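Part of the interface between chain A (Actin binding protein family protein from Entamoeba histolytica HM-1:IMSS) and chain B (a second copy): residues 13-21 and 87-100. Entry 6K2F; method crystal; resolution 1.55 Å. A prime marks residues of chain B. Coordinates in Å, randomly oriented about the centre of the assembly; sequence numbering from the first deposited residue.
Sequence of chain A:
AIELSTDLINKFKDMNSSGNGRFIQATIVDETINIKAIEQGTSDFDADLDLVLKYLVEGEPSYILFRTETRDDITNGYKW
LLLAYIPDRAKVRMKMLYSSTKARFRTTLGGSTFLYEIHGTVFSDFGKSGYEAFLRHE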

# COMPACT_ATOMS: atom_id res chain seq x y z
N LYS A 13 10.14 -10.60 -3.37
CA LYS A 13 10.04 -11.42 -2.15
C LYS A 13 9.86 -10.52 -0.93
O LYS A 13 9.11 -10.90 -0.05
CB LYS A 13 11.29 -12.29 -1.99
CG LYS A 13 11.34 -13.44 -2.97
CD LYS A 13 12.66 -14.21 -2.90
CE LYS A 13 12.58 -15.67 -3.30
NZ LYS A 13 11.50 -15.94 -4.28
N ASP A 14 10.54 -9.37 -0.91
CA ASP A 14 10.43 -8.40 0.20
C ASP A 14 8.99 -7.87 0.27
O ASP A 14 8.39 -7.91 1.36
CB ASP A 14 11.44 -7.27 0.07
CG ASP A 14 11.44 -6.39 1.31
OD1 ASP A 14 11.41 -6.96 2.41
OD2 ASP A 14 11.42 -5.15 1.16
N MET A 15 8.44 -7.41 -0.86
CA MET A 15 7.06 -6.87 -0.88
C MET A 15 6.05 -7.97 -0.57
O MET A 15 5.09 -7.72 0.18
CB MET A 15 6.75 -6.24 -2.24
CG MET A 15 5.48 -5.41 -2.19
SD MET A 15 5.15 -4.49 -3.72
CE MET A 15 6.54 -3.36 -3.75
N ASN A 16 6.30 -9.19 -1.04
CA ASN A 16 5.43 -10.36 -0.80
C ASN A 16 5.41 -10.69 0.69
O ASN A 16 4.33 -10.91 1.25
CB ASN A 16 5.88 -11.58 -1.61
CG ASN A 16 4.94 -12.75 -1.48
OD1 ASN A 16 3.74 -12.63 -1.71
ND2 ASN A 16 5.47 -13.90 -1.06
N SER A 17 6.57 -10.76 1.33
CA SER A 17 6.67 -11.20 2.74
C SER A 17 6.26 -10.07 3.70
O SER A 17 5.83 -10.40 4.81
CB SER A 17 8.06 -11.71 3.02
OG SER A 17 9.01 -10.65 2.94
N SER A 18 6.46 -8.80 3.32
CA SER A 18 6.28 -7.63 4.24
C SER A 18 4.94 -6.97 3.97
O SER A 18 4.50 -6.19 4.82
CB SER A 18 7.41 -6.66 4.09
OG SER A 18 8.67 -7.32 4.20
N GLY A 19 4.32 -7.23 2.81
CA GLY A 19 3.00 -6.66 2.46
C GLY A 19 3.02 -5.15 2.34
O GLY A 19 1.94 -4.56 2.34
N ASN A 20 4.20 -4.52 2.18
CA ASN A 20 4.43 -3.08 2.48
C ASN A 20 4.58 -2.27 1.19
O ASN A 20 5.24 -1.23 1.20
CB ASN A 20 5.64 -2.85 3.39
CG ASN A 20 6.94 -3.38 2.84
OD1 ASN A 20 6.97 -4.04 1.79
ND2 ASN A 20 8.03 -3.11 3.54
N GLY A 21 3.89 -2.68 0.15
CA GLY A 21 3.80 -1.97 -1.13
C GLY A 21 2.72 -2.63 -1.94
O GLY A 21 2.25 -3.71 -1.52
N PRO B 87 9.05 1.02 9.28
CA PRO B 87 10.43 1.09 8.82
C PRO B 87 10.93 -0.24 8.25
O PRO B 87 10.58 -1.30 8.74
CB PRO B 87 11.20 1.53 10.07
CG PRO B 87 10.36 1.08 11.21
CD PRO B 87 8.94 1.24 10.74
N ASP B 88 11.79 -0.14 7.25
CA ASP B 88 12.32 -1.31 6.50
C ASP B 88 13.10 -2.26 7.42
O ASP B 88 13.13 -3.46 7.13
CB ASP B 88 13.23 -0.83 5.37
CG ASP B 88 12.51 -0.20 4.19
OD1 ASP B 88 11.33 -0.54 3.98
OD2 ASP B 88 13.14 0.61 3.47
N ARG B 89 13.72 -1.76 8.51
CA ARG B 89 14.57 -2.63 9.37
C ARG B 89 13.72 -3.43 10.37
O ARG B 89 14.27 -4.34 11.02
CB ARG B 89 15.66 -1.85 10.10
CG ARG B 89 15.18 -1.01 11.27
CD ARG B 89 16.26 -0.06 11.77
NE ARG B 89 17.35 -0.78 12.40
CZ ARG B 89 17.43 -1.07 13.70
NH1 ARG B 89 16.48 -0.68 14.53
NH2 ARG B 89 18.47 -1.74 14.16
N ALA B 90 12.42 -3.14 10.48
CA ALA B 90 11.52 -3.97 11.30
C ALA B 90 11.55 -5.39 10.75
O ALA B 90 11.78 -5.60 9.54
CB ALA B 90 10.14 -3.38 11.32
N LYS B 91 11.36 -6.37 11.62
CA LYS B 91 11.21 -7.79 11.22
C LYS B 91 10.11 -7.88 10.16
O LYS B 91 9.07 -7.17 10.29
CB LYS B 91 10.88 -8.67 12.43
CG LYS B 91 11.96 -8.74 13.50
CD LYS B 91 11.56 -9.50 14.75
CE LYS B 91 12.47 -9.25 15.94
NZ LYS B 91 12.10 -8.01 16.66
N VAL B 92 10.30 -8.77 9.19
CA VAL B 92 9.30 -9.02 8.12
C VAL B 92 7.92 -9.30 8.75
O VAL B 92 6.92 -8.74 8.28
CB VAL B 92 9.77 -10.15 7.19
CG1 VAL B 92 8.66 -10.62 6.28
CG2 VAL B 92 11.01 -9.74 6.40
N ARG B 93 7.86 -10.12 9.81
CA ARG B 93 6.60 -10.46 10.51
C ARG B 93 5.89 -9.18 10.98
O ARG B 93 4.65 -9.07 10.85
CB ARG B 93 6.93 -11.44 11.64
CG ARG B 93 5.74 -11.94 12.43
CD ARG B 93 6.24 -12.62 13.71
NE ARG B 93 6.16 -11.67 14.82
CZ ARG B 93 7.18 -11.24 15.56
NH1 ARG B 93 8.41 -11.69 15.36
NH2 ARG B 93 6.96 -10.36 16.52
N MET B 94 6.62 -8.22 11.54
CA MET B 94 6.03 -6.97 12.08
C MET B 94 5.60 -6.07 10.92
O MET B 94 4.53 -5.44 11.00
CB MET B 94 7.03 -6.24 12.98
CG MET B 94 7.37 -7.04 14.23
SD MET B 94 5.94 -7.11 15.32
CE MET B 94 5.87 -5.42 15.90
N LYS B 95 6.38 -6.01 9.85
CA LYS B 95 6.00 -5.18 8.68
C LYS B 95 4.70 -5.72 8.08
O LYS B 95 3.80 -4.91 7.76
CB LYS B 95 7.14 -5.15 7.66
CG LYS B 95 8.37 -4.41 8.18
CD LYS B 95 9.42 -4.16 7.14
CE LYS B 95 10.05 -5.44 6.64
NZ LYS B 95 11.20 -5.18 5.75
N MET B 96 4.58 -7.04 8.00
CA MET B 96 3.37 -7.70 7.45
C MET B 96 2.18 -7.41 8.36
O MET B 96 1.11 -7.05 7.87
CB MET B 96 3.56 -9.21 7.30
CG MET B 96 2.27 -9.91 7.01
SD MET B 96 1.65 -9.51 5.34
CE MET B 96 2.67 -10.59 4.34
N LEU B 97 2.37 -7.54 9.67
CA LEU B 97 1.29 -7.29 10.65
C LEU B 97 0.79 -5.85 10.52
O LEU B 97 -0.43 -5.62 10.42
CB LEU B 97 1.86 -7.53 12.05
CG LEU B 97 0.83 -7.56 13.17
CD1 LEU B 97 -0.14 -8.71 12.98
CD2 LEU B 97 1.54 -7.65 14.52
N TYR B 98 1.69 -4.88 10.49
CA TYR B 98 1.29 -3.46 10.44
C TYR B 98 0.71 -3.11 9.07
O TYR B 98 -0.26 -2.36 9.00
CB TYR B 98 2.43 -2.55 10.85
CG TYR B 98 2.55 -2.42 12.34
CD1 TYR B 98 3.17 -3.39 13.09
CD2 TYR B 98 1.97 -1.37 13.00
CE1 TYR B 98 3.26 -3.29 14.47
CE2 TYR B 98 2.03 -1.26 14.38
CZ TYR B 98 2.68 -2.22 15.12
OH TYR B 98 2.76 -2.18 16.49
N SER B 99 1.26 -3.66 8.00
CA SER B 99 0.77 -3.38 6.63
C SER B 99 -0.65 -3.92 6.48
O SER B 99 -1.57 -3.15 6.04
CB SER B 99 1.71 -3.93 5.59
OG SER B 99 2.98 -3.27 5.71
N SER B 100 -0.84 -5.19 6.84
CA SER B 100 -2.10 -5.93 6.61
C SER B 100 -3.22 -5.39 7.50
O SER B 100 -4.39 -5.55 7.16
CB SER B 100 -1.89 -7.41 6.78
OG SER B 100 -1.54 -7.73 8.11

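Close packing between two helices does not require hydrogen bonds across the seam, provided that the polar side chains drawn into it are satisfied at home. The contact between residues 13-21 of one copy of this Entamoeba actin binding protein family protein and residues 87-100 of the other illustrates the principle. The stretches bury 423 Å² without a single hydrogen bond between them. Their helices, 13-18 and 92-100′, meet at 64° with axes 8.8 Å apart at closest approach, and in the backbone register the nearest CA atoms are those of Ser18 and Met96′, 4.3 Å apart.

The serines show how the polarity is managed. Ser18, with chi1 in the m well, turns OG back along its own helix to donate to Asp14 O at 2.9 Å. Thus occupied, the hydroxyl can pack against aliphatic carbon, and Ser18 OG lies 3.4 Å from Lys95′ CE. Ser99′ uses the same m rotamer to donate from OG to Lys95′ O at 2.8 Å; its CA-to-CB bond points toward the partner, and its OG rests 3.6 Å from Asn20 CB. Ser17 takes the p rotamer instead, which leaves its OG within reach of both Lys13 O and Asp14 O, while the same atom sits 3.4 Å from Val92′ CG1. Val92′, in the t rotamer, also places CG1 3.2 Å from Ser17 O, so a compact branched side chain covers the last turn of the opposing helix.

Met96′ supplies the flexible filler. Its chi angles of t, p and p fold the chain so that CE reaches the carbonyls at the helix end, 3.2 Å from Ser17 O and 3.5 Å from Asn16 O. The cost is visible at Asn16 O, which is buried by the contact and has no partner anywhere in the model. Ser18 O fares somewhat better, receiving a CA-H...O contact from Met96′ CA at 3.2 Å; although Met96′ N is 3.3 Å from Ser18 O, the angle is too poor for a hydrogen bond.

Gly19 ends the helix with positive phi, a conformation that favours glycine. Packing adds a second reason: an ideal CB here would point toward the partner and come within 3.1 Å of Met96′ SD, a tight fit. Gly19 O also lies 3.3 Å from Ser99′ CB.

Charge enters through Lys95′. Its CA-to-CB bond points toward the other stretch, but the m, t, m, t chain bends so that NZ donates to Asp88′ O within its own chain at 2.9 Å. From there Lys95′ NZ forms a long salt bridge with Asp14 OD1 at 3.8 Å, for which the t rotamer of Asp14 brings the carboxylate nearer the partner than its sideways CB direction alone would suggest. The methylenes are useful too: Asn20, in the p rotamer, lays ND2 4.0 Å from Lys95′ CD. Lysine suits this place because it pairs a long apolar stem with a charged tip.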